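Local coordinates for protein transcriptional regulator, LacI family (Arthrobacter sp., PDB 4RKR) that probably regulates transcription as a sugar-responsive LacI-family regulator, binding a galactose-glucose disaccharide between the two lobes of its periplasmic-binding-protein-like domain, at residues I95-N100 with I108-Q113; L20-L25 with A32-V37; A132-G137 with I169-T174. All blocks are in the same frame, centred on the assembly; numbering follows the deposited sequence.

Contact 1: I95-N100 with I108-Q113; sequences IVLDEN and INFDYQ. With GLC (alpha-D-glucopyranose), chain E; GAL (beta-D-galactopyranose), chain B.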
# COMPACT_ATOMS: atom_id res chain seq x y z
N ILE A 95 19.55 -8.31 8.31
CA ILE A 95 18.71 -7.91 9.42
C ILE A 95 17.32 -8.40 9.12
O ILE A 95 16.70 -7.94 8.15
CB ILE A 95 18.68 -6.39 9.54
CG1 ILE A 95 20.10 -5.88 9.79
CG2 ILE A 95 17.73 -5.97 10.67
CD1 ILE A 95 20.23 -4.38 9.73
N VAL A 96 16.84 -9.33 9.95
CA VAL A 96 15.51 -9.94 9.77
C VAL A 96 14.52 -9.37 10.77
O VAL A 96 14.92 -8.98 11.86
CB VAL A 96 15.52 -11.48 9.92
CG1 VAL A 96 16.46 -12.12 8.93
CG2 VAL A 96 15.89 -11.91 11.33
N LEU A 97 13.25 -9.32 10.39
CA LEU A 97 12.18 -8.88 11.30
C LEU A 97 11.23 -10.00 11.64
O LEU A 97 10.94 -10.88 10.81
CB LEU A 97 11.38 -7.71 10.72
CG LEU A 97 12.16 -6.39 10.78
CD1 LEU A 97 12.89 -6.14 9.48
CD2 LEU A 97 11.25 -5.23 11.10
N ASP A 98 10.78 -9.99 12.89
CA ASP A 98 9.64 -10.77 13.33
C ASP A 98 9.79 -12.26 13.08
O ASP A 98 8.81 -12.91 12.74
CB ASP A 98 8.40 -10.22 12.62
CG ASP A 98 7.11 -10.48 13.39
OD1 ASP A 98 7.12 -10.93 14.56
OD2 ASP A 98 6.06 -10.22 12.77
N GLU A 99 11.00 -12.80 13.21
CA GLU A 99 11.20 -14.25 13.16
C GLU A 99 12.48 -14.65 13.85
O GLU A 99 13.33 -13.82 14.14
CB GLU A 99 11.21 -14.78 11.72
CG GLU A 99 12.38 -14.33 10.85
CD GLU A 99 12.39 -15.00 9.48
OE1 GLU A 99 13.00 -16.07 9.37
OE2 GLU A 99 11.80 -14.47 8.51
N ASN A 100 12.62 -15.95 14.12
CA ASN A 100 13.84 -16.49 14.69
C ASN A 100 15.02 -16.21 13.77
O ASN A 100 15.11 -16.76 12.67
CB ASN A 100 13.71 -17.99 14.91
CG ASN A 100 14.90 -18.57 15.65
OD1 ASN A 100 16.06 -18.15 15.45
ND2 ASN A 100 14.64 -19.53 16.54
N ILE A 108 15.25 -7.77 14.56
CA ILE A 108 14.26 -6.92 15.25
C ILE A 108 13.02 -7.75 15.49
O ILE A 108 12.44 -8.30 14.55
CB ILE A 108 13.81 -5.71 14.39
CG1 ILE A 108 14.99 -4.83 13.96
CG2 ILE A 108 12.72 -4.91 15.09
CD1 ILE A 108 15.81 -4.25 15.09
N ASN A 109 12.59 -7.84 16.75
CA ASN A 109 11.35 -8.52 17.05
C ASN A 109 10.46 -7.70 17.96
O ASN A 109 10.86 -6.66 18.47
CB ASN A 109 11.62 -9.90 17.63
CG ASN A 109 12.31 -9.83 18.96
OD1 ASN A 109 13.33 -9.16 19.11
ND2 ASN A 109 11.76 -10.52 19.93
N PHE A 110 9.24 -8.16 18.15
CA PHE A 110 8.24 -7.39 18.84
C PHE A 110 7.74 -8.15 20.07
O PHE A 110 7.72 -9.38 20.10
CB PHE A 110 7.10 -7.09 17.88
CG PHE A 110 7.56 -6.44 16.60
CD1 PHE A 110 7.94 -5.11 16.59
CD2 PHE A 110 7.62 -7.17 15.43
CE1 PHE A 110 8.37 -4.52 15.41
CE2 PHE A 110 8.05 -6.58 14.25
CZ PHE A 110 8.42 -5.25 14.24
N ASP A 111 7.36 -7.39 21.09
CA ASP A 111 6.89 -7.98 22.33
C ASP A 111 5.40 -8.26 22.21
O ASP A 111 4.59 -7.39 22.50
CB ASP A 111 7.17 -7.02 23.48
CG ASP A 111 6.88 -7.63 24.82
OD1 ASP A 111 6.38 -8.77 24.87
OD2 ASP A 111 7.18 -6.95 25.82
N TYR A 112 5.04 -9.46 21.78
CA TYR A 112 3.62 -9.78 21.53
C TYR A 112 2.81 -10.07 22.80
O TYR A 112 1.58 -10.02 22.78
CB TYR A 112 3.47 -10.94 20.54
CG TYR A 112 3.75 -10.53 19.10
CD1 TYR A 112 2.95 -9.59 18.46
CD2 TYR A 112 4.82 -11.07 18.39
CE1 TYR A 112 3.20 -9.18 17.17
CE2 TYR A 112 5.08 -10.67 17.09
CZ TYR A 112 4.26 -9.73 16.49
OH TYR A 112 4.49 -9.33 15.20
N GLN A 113 3.51 -10.37 23.89
CA GLN A 113 2.89 -10.50 25.21
C GLN A 113 2.45 -9.16 25.77
O GLN A 113 1.35 -9.04 26.31
CB GLN A 113 3.86 -11.14 26.18
CG GLN A 113 4.14 -12.60 25.85
CD GLN A 113 4.93 -13.28 26.94
OE1 GLN A 113 5.35 -12.65 27.92
NE2 GLN A 113 5.13 -14.58 26.77
C1 GLC E . 6.40 -14.31 10.26
C2 GLC E . 5.96 -13.48 11.47
C3 GLC E . 4.62 -12.81 11.24
C4 GLC E . 4.68 -12.01 9.96
C5 GLC E . 5.05 -12.94 8.81
C6 GLC E . 5.10 -12.17 7.50
O1 GLC E . 5.56 -15.46 10.15
O2 GLC E . 5.82 -14.30 12.63
O3 GLC E . 4.28 -12.00 12.37
O4 GLC E . 3.39 -11.45 9.73
O5 GLC E . 6.31 -13.58 9.03
O6 GLC E . 5.69 -12.99 6.49
C1 GAL B . 3.40 -10.05 9.54
C2 GAL B . 1.98 -9.56 9.23
C3 GAL B . 1.95 -8.04 9.12
C4 GAL B . 2.59 -7.40 10.34
C5 GAL B . 3.97 -8.00 10.60
C6 GAL B . 4.55 -7.43 11.88
O2 GAL B . 1.58 -10.13 7.98
O3 GAL B . 0.61 -7.53 9.03
O4 GAL B . 1.76 -7.62 11.48
O5 GAL B . 3.89 -9.42 10.72
O6 GAL B . 5.95 -7.71 11.90
O HOH W 1 8.82 -11.15 16.71

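Contact 2: L20-L25 with A32-V37; sequences LAIPDL and AFASSV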
# COMPACT_ATOMS: atom_id res chain seq x y z
N LEU A 20 15.84 -4.82 0.17
CA LEU A 20 14.70 -4.93 1.03
C LEU A 20 13.84 -6.05 0.46
O LEU A 20 13.32 -5.95 -0.65
CB LEU A 20 13.96 -3.59 1.05
CG LEU A 20 12.95 -3.33 2.16
CD1 LEU A 20 13.60 -3.42 3.53
CD2 LEU A 20 12.33 -1.96 1.93
N ALA A 21 13.75 -7.15 1.20
CA ALA A 21 12.89 -8.25 0.83
C ALA A 21 11.55 -8.18 1.57
O ALA A 21 11.54 -8.21 2.79
CB ALA A 21 13.58 -9.55 1.16
N ILE A 22 10.44 -8.09 0.85
CA ILE A 22 9.11 -8.21 1.49
C ILE A 22 8.28 -9.29 0.80
O ILE A 22 8.37 -9.48 -0.41
CB ILE A 22 8.33 -6.89 1.50
CG1 ILE A 22 8.39 -6.25 0.12
CG2 ILE A 22 8.92 -5.95 2.52
CD1 ILE A 22 7.54 -5.01 -0.01
N PRO A 23 7.47 -10.02 1.58
CA PRO A 23 6.72 -11.17 1.05
C PRO A 23 5.53 -10.84 0.14
O PRO A 23 5.08 -11.71 -0.59
CB PRO A 23 6.24 -11.88 2.32
CG PRO A 23 6.17 -10.81 3.35
CD PRO A 23 7.30 -9.88 3.03
N ASP A 24 5.01 -9.62 0.21
CA ASP A 24 3.94 -9.15 -0.67
C ASP A 24 3.80 -7.63 -0.57
O ASP A 24 4.31 -7.00 0.35
CB ASP A 24 2.58 -9.80 -0.32
CG ASP A 24 2.02 -9.34 1.04
OD1 ASP A 24 1.75 -8.13 1.21
OD2 ASP A 24 1.82 -10.19 1.93
N LEU A 25 3.08 -7.04 -1.51
CA LEU A 25 2.79 -5.62 -1.50
C LEU A 25 1.29 -5.37 -1.34
O LEU A 25 0.84 -4.23 -1.43
CB LEU A 25 3.30 -4.98 -2.80
CG LEU A 25 4.80 -4.68 -2.83
CD1 LEU A 25 5.27 -4.44 -4.25
CD2 LEU A 25 5.11 -3.48 -1.95
N ALA A 32 3.97 0.21 3.77
CA ALA A 32 4.27 1.20 4.81
C ALA A 32 5.63 0.96 5.43
O ALA A 32 6.39 1.89 5.65
CB ALA A 32 3.19 1.20 5.89
N PHE A 33 5.93 -0.32 5.69
CA PHE A 33 7.23 -0.72 6.22
C PHE A 33 8.34 -0.36 5.24
O PHE A 33 9.33 0.27 5.61
CB PHE A 33 7.23 -2.22 6.50
CG PHE A 33 8.59 -2.79 6.75
CD1 PHE A 33 9.27 -2.51 7.92
CD2 PHE A 33 9.19 -3.62 5.82
CE1 PHE A 33 10.52 -3.04 8.17
CE2 PHE A 33 10.44 -4.15 6.06
CZ PHE A 33 11.10 -3.86 7.24
N ALA A 34 8.15 -0.75 3.99
CA ALA A 34 9.13 -0.53 2.95
C ALA A 34 9.42 0.94 2.78
O ALA A 34 10.59 1.33 2.78
CB ALA A 34 8.65 -1.11 1.64
N SER A 35 8.37 1.74 2.64
CA SER A 35 8.51 3.20 2.45
C SER A 35 9.38 3.81 3.55
O SER A 35 10.22 4.67 3.32
CB SER A 35 7.13 3.86 2.45
OG SER A 35 7.21 5.24 2.11
N SER A 36 9.15 3.35 4.76
CA SER A 36 9.81 3.93 5.91
C SER A 36 11.29 3.65 5.81
O SER A 36 12.11 4.55 5.95
CB SER A 36 9.23 3.32 7.20
OG SER A 36 9.97 3.70 8.33
N VAL A 37 11.61 2.39 5.55
CA VAL A 37 13.00 1.96 5.38
C VAL A 37 13.65 2.66 4.20
O VAL A 37 14.79 3.07 4.28
CB VAL A 37 13.10 0.43 5.21
CG1 VAL A 37 14.51 -0.00 4.87
CG2 VAL A 37 12.64 -0.27 6.48

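Contact 3: A132-G137 with I169-T174; sequences AYLEAG and IVAEET. With GAL (beta-D-galactopyranose), chain B.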
# COMPACT_ATOMS: atom_id res chain seq x y z
N ALA A 132 -13.87 -12.75 20.91
CA ALA A 132 -13.30 -13.65 19.91
C ALA A 132 -11.93 -13.14 19.48
O ALA A 132 -11.69 -11.93 19.46
CB ALA A 132 -14.22 -13.77 18.72
N TYR A 133 -11.02 -14.06 19.16
CA TYR A 133 -9.75 -13.70 18.50
C TYR A 133 -9.71 -14.30 17.10
O TYR A 133 -10.04 -15.48 16.91
CB TYR A 133 -8.53 -14.14 19.29
CG TYR A 133 -7.23 -13.98 18.54
CD1 TYR A 133 -6.59 -12.75 18.47
CD2 TYR A 133 -6.66 -15.06 17.88
CE1 TYR A 133 -5.40 -12.60 17.77
CE2 TYR A 133 -5.48 -14.93 17.18
CZ TYR A 133 -4.86 -13.71 17.12
OH TYR A 133 -3.68 -13.62 16.42
N LEU A 134 -9.35 -13.47 16.12
CA LEU A 134 -9.22 -13.91 14.74
C LEU A 134 -7.74 -14.09 14.35
O LEU A 134 -6.99 -13.12 14.23
CB LEU A 134 -9.90 -12.91 13.80
CG LEU A 134 -9.71 -13.17 12.30
CD1 LEU A 134 -10.12 -14.58 11.90
CD2 LEU A 134 -10.49 -12.13 11.51
N GLU A 135 -7.36 -15.35 14.17
CA GLU A 135 -6.01 -15.79 13.86
C GLU A 135 -5.86 -15.85 12.36
O GLU A 135 -6.81 -16.22 11.66
CB GLU A 135 -5.84 -17.21 14.43
CG GLU A 135 -4.48 -17.87 14.25
CD GLU A 135 -3.43 -17.25 15.13
OE1 GLU A 135 -3.14 -16.06 14.92
OE2 GLU A 135 -2.91 -17.95 16.03
N ALA A 136 -4.68 -15.53 11.85
CA ALA A 136 -4.36 -15.79 10.44
C ALA A 136 -3.92 -17.25 10.30
O ALA A 136 -3.06 -17.71 11.05
CB ALA A 136 -3.25 -14.87 9.97
N GLY A 137 -4.53 -17.99 9.38
CA GLY A 137 -4.18 -19.40 9.24
C GLY A 137 -5.12 -20.17 8.34
O GLY A 137 -5.85 -19.58 7.52
N ILE A 169 -11.22 -17.80 16.11
CA ILE A 169 -11.60 -17.86 14.69
C ILE A 169 -10.32 -17.83 13.87
O ILE A 169 -9.37 -17.13 14.21
CB ILE A 169 -12.45 -16.66 14.27
CG1 ILE A 169 -13.54 -16.35 15.30
CG2 ILE A 169 -13.07 -16.90 12.89
CD1 ILE A 169 -14.11 -14.95 15.16
N VAL A 170 -10.30 -18.58 12.78
CA VAL A 170 -9.14 -18.70 11.93
C VAL A 170 -9.56 -18.40 10.50
O VAL A 170 -10.58 -18.90 10.02
CB VAL A 170 -8.53 -20.11 12.00
CG1 VAL A 170 -7.29 -20.22 11.12
CG2 VAL A 170 -8.20 -20.47 13.44
N ALA A 171 -8.78 -17.57 9.83
CA ALA A 171 -8.96 -17.33 8.41
C ALA A 171 -7.62 -16.99 7.75
O ALA A 171 -6.60 -16.76 8.42
CB ALA A 171 -9.96 -16.21 8.18
N GLU A 172 -7.64 -16.99 6.43
CA GLU A 172 -6.50 -16.65 5.62
C GLU A 172 -6.32 -15.15 5.76
O GLU A 172 -7.30 -14.42 5.95
CB GLU A 172 -6.77 -17.06 4.16
CG GLU A 172 -5.53 -17.38 3.34
CD GLU A 172 -5.86 -17.56 1.86
OE1 GLU A 172 -6.70 -16.80 1.33
OE2 GLU A 172 -5.26 -18.46 1.23
N GLU A 173 -5.08 -14.68 5.68
CA GLU A 173 -4.77 -13.31 6.01
C GLU A 173 -5.16 -12.35 4.88
O GLU A 173 -4.31 -11.75 4.23
CB GLU A 173 -3.29 -13.21 6.36
CG GLU A 173 -2.81 -11.85 6.85
CD GLU A 173 -1.33 -11.85 7.21
OE1 GLU A 173 -0.69 -12.93 7.28
OE2 GLU A 173 -0.79 -10.75 7.44
N THR A 174 -6.46 -12.20 4.65
CA THR A 174 -6.98 -11.19 3.74
C THR A 174 -8.22 -10.57 4.38
O THR A 174 -8.77 -11.13 5.32
CB THR A 174 -7.31 -11.75 2.35
OG1 THR A 174 -8.38 -12.69 2.45
CG2 THR A 174 -6.09 -12.45 1.76
C1 GAL B . 3.40 -10.05 9.54
C2 GAL B . 1.98 -9.56 9.23
C3 GAL B . 1.95 -8.04 9.12
C4 GAL B . 2.59 -7.40 10.34
C5 GAL B . 3.97 -8.00 10.60
C6 GAL B . 4.55 -7.43 11.88
O2 GAL B . 1.58 -10.13 7.98
O3 GAL B . 0.61 -7.53 9.03
O4 GAL B . 1.76 -7.62 11.48
O5 GAL B . 3.89 -9.42 10.72
O6 GAL B . 5.95 -7.71 11.90

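Contact 1: I95-N100 with I108-Q113
Asp98 and Tyr112 meet at the sugar, just past the ends of two parallel strands. Two nearly straight bonds join the strands: Ile108 N to Val96 O, and Asp98 N to Ile108 O at 2.9 Å. Leu97 and Ile108, the bridge pair, lie side by side on one face of the sheet, with Leu97 CG 4.0 Å from Ile108 CB. Helix 246-262 packs on both. The strand ends and the start of helix 112-125 lie at the cleft of a periplasmic-binding-protein-like fold, where the chain passes between lobes and the disaccharide binds.

Asp98 CG sits anti to the backbone N (chi1 -154°), which carries the carboxylate past Phe110 toward Tyr112. Asp98 CB passes Phe110 CE2 at 4.0 Å. CG lies in the plane of the Phe110 ring, at its edge. Asp98 OD1 takes a hydrogen from a water at 2.7 Å, and that water accepts a weak bond from Phe110 N. Asp98 OD1 also lies at the edge of the Tyr112 ring, 3.3 Å from Tyr112 CE2. Tyr112 OH donates to Asp98 OD2 from 3.0 Å on the syn side, 34° out of the carboxylate plane. GLC O3 donates to Asp98 OD2 at 2.5 Å. GAL O6 donates to Asp98 OD2 at 2.7 Å. Arg151 adds a long, weak ion pair to OD2 and is also hydrogen-bonded to both sugars.

Tyr112 OH and the water fix the turn of the carboxylate. It acts as an acceptor for hydroxyls of both sugars, and several donors and a nearby arginine would probably stabilise its negative charge.

Contact 2: L20-L25 with A32-V37
Leu20 is the first residue of 20-25 to reach helix 29-43, and its two methyl branches share the work. CG swings anti to the backbone N (chi1 -164°), which sends both branches out to the helix. Leu20 CD2 rests on the helix, 3.7 Å from Ala34 CA and 3.8 Å from Ala34 CB. Leu20 CD1 goes to Val37 and meets Val37 CG1 at 3.8 Å, the two side chains reaching tip to tip. Leu20 CD1 also approaches Phe33 CE2 at 4.1 Å, on a slanting line to the ring. Val37 completes the packing from the helix side, its CG2 lying over one face of the Phe33 ring, offset toward the rim. Tyr77 also meets Phe33, edge to face.

Ala21 points away from the helix. Its backbone bonds to strand 73-76 and the residue after it, while Leu20 and Ile22 bond to strand 47-52.

Ile22 turns back toward the helix. Its CG1 takes the crowded position between the backbone N and the carbonyl carbon (chi1 47°). Ile22 CG2 is left to touch the edge of the Phe33 ring, 4.0 Å from Phe33 CD2 and near the ring plane. The two side chains slide past each other in opposite directions. Ile22 CD1 makes a looser contact with Ala34 CB at 4.4 Å.

Beyond the strand, Pro23 touches the glucose. Leu25 packs on Ala34 of the second subunit, so this end of the contact reaches the dimer interface.

The contact is wholly apolar, and strand and helix run antiparallel at 174°. This is the strand-to-helix packing of a right-handed beta-alpha-beta crossover, 17-22, 29-43 and 47-52, at the start of the first lobe of a periplasmic-binding-protein-like fold.

Contact 3: A132-G137 with I169-T174
Strands 132-136 and 169-171 run parallel, their short axes 26° apart. Four backbone bonds alternate between them. Ile169 N binds Tyr133 O, Glu135 N binds Ile169 O at 2.7 Å, and Ala171 N binds Glu135 O. Gly137 N closes the series on Ala171 O at 2.6 Å.

Leu134, Ile169, Ala136 and Ala171 share one face. Leu134 CD1 leans over the neighbouring strand, 3.9 Å from Ile169 CG2, and also touches Ala171 CB. Ile169 CD1 reaches across to Ala132 CB on the partner strand, 3.8 Å away. Helices 175-188 and 200-212 cover this face.

Glu135 and Val170 lie on the other face, with Glu135 CB 4.1 Å from Val170 CG2. Glu135 OE1 is bonded to Thr149 OG1, outside the two strands, and also accepts from Tyr133 OH, which comes from above the carboxylate plane. Val170 CG1 packs against the backbone of Gly137, 3.5 Å from Gly137 C.

Glu173 lies at the centre of an inverse gamma turn, with Glu173 CB 4.0 Å from Ala136 CB. CG is anti to the backbone N (chi1 -175°), and the extended chain carries Glu173 OE2 to GAL O2, which donates to it at 2.5 Å. A leucine in its place would probably leave galactose O2 without this carboxylate acceptor and set an apolar end against the hydroxyl.

The chemistry is thus divided: apolar packing and backbone bonds hold the edge of the sheet, and a carboxylate just beyond it accepts a hydrogen from the ligand.

In the fold
The contacts follow one another along the chain: contact 2, then contact 1, then contact 3. All three reach the same mixed sheet. Contact 2 and the strands of contact 1 lie in the first lobe; with Tyr112 the chain of contact 1 is already crossing to the second. Their centres are 15 Å apart, and they touch where Leu97 CD1 meets Phe33 CZ at 3.7 Å. Contact 3 joins strand 131-136 to strand 166-171, the outermost strand within this chain at that end of the sheet. Its centre is 20 Å from contact 1 and 22 Å from contact 2. Contacts 1 and 3 both grip the galactose, which is consistent with a ligand that holds the lobes together.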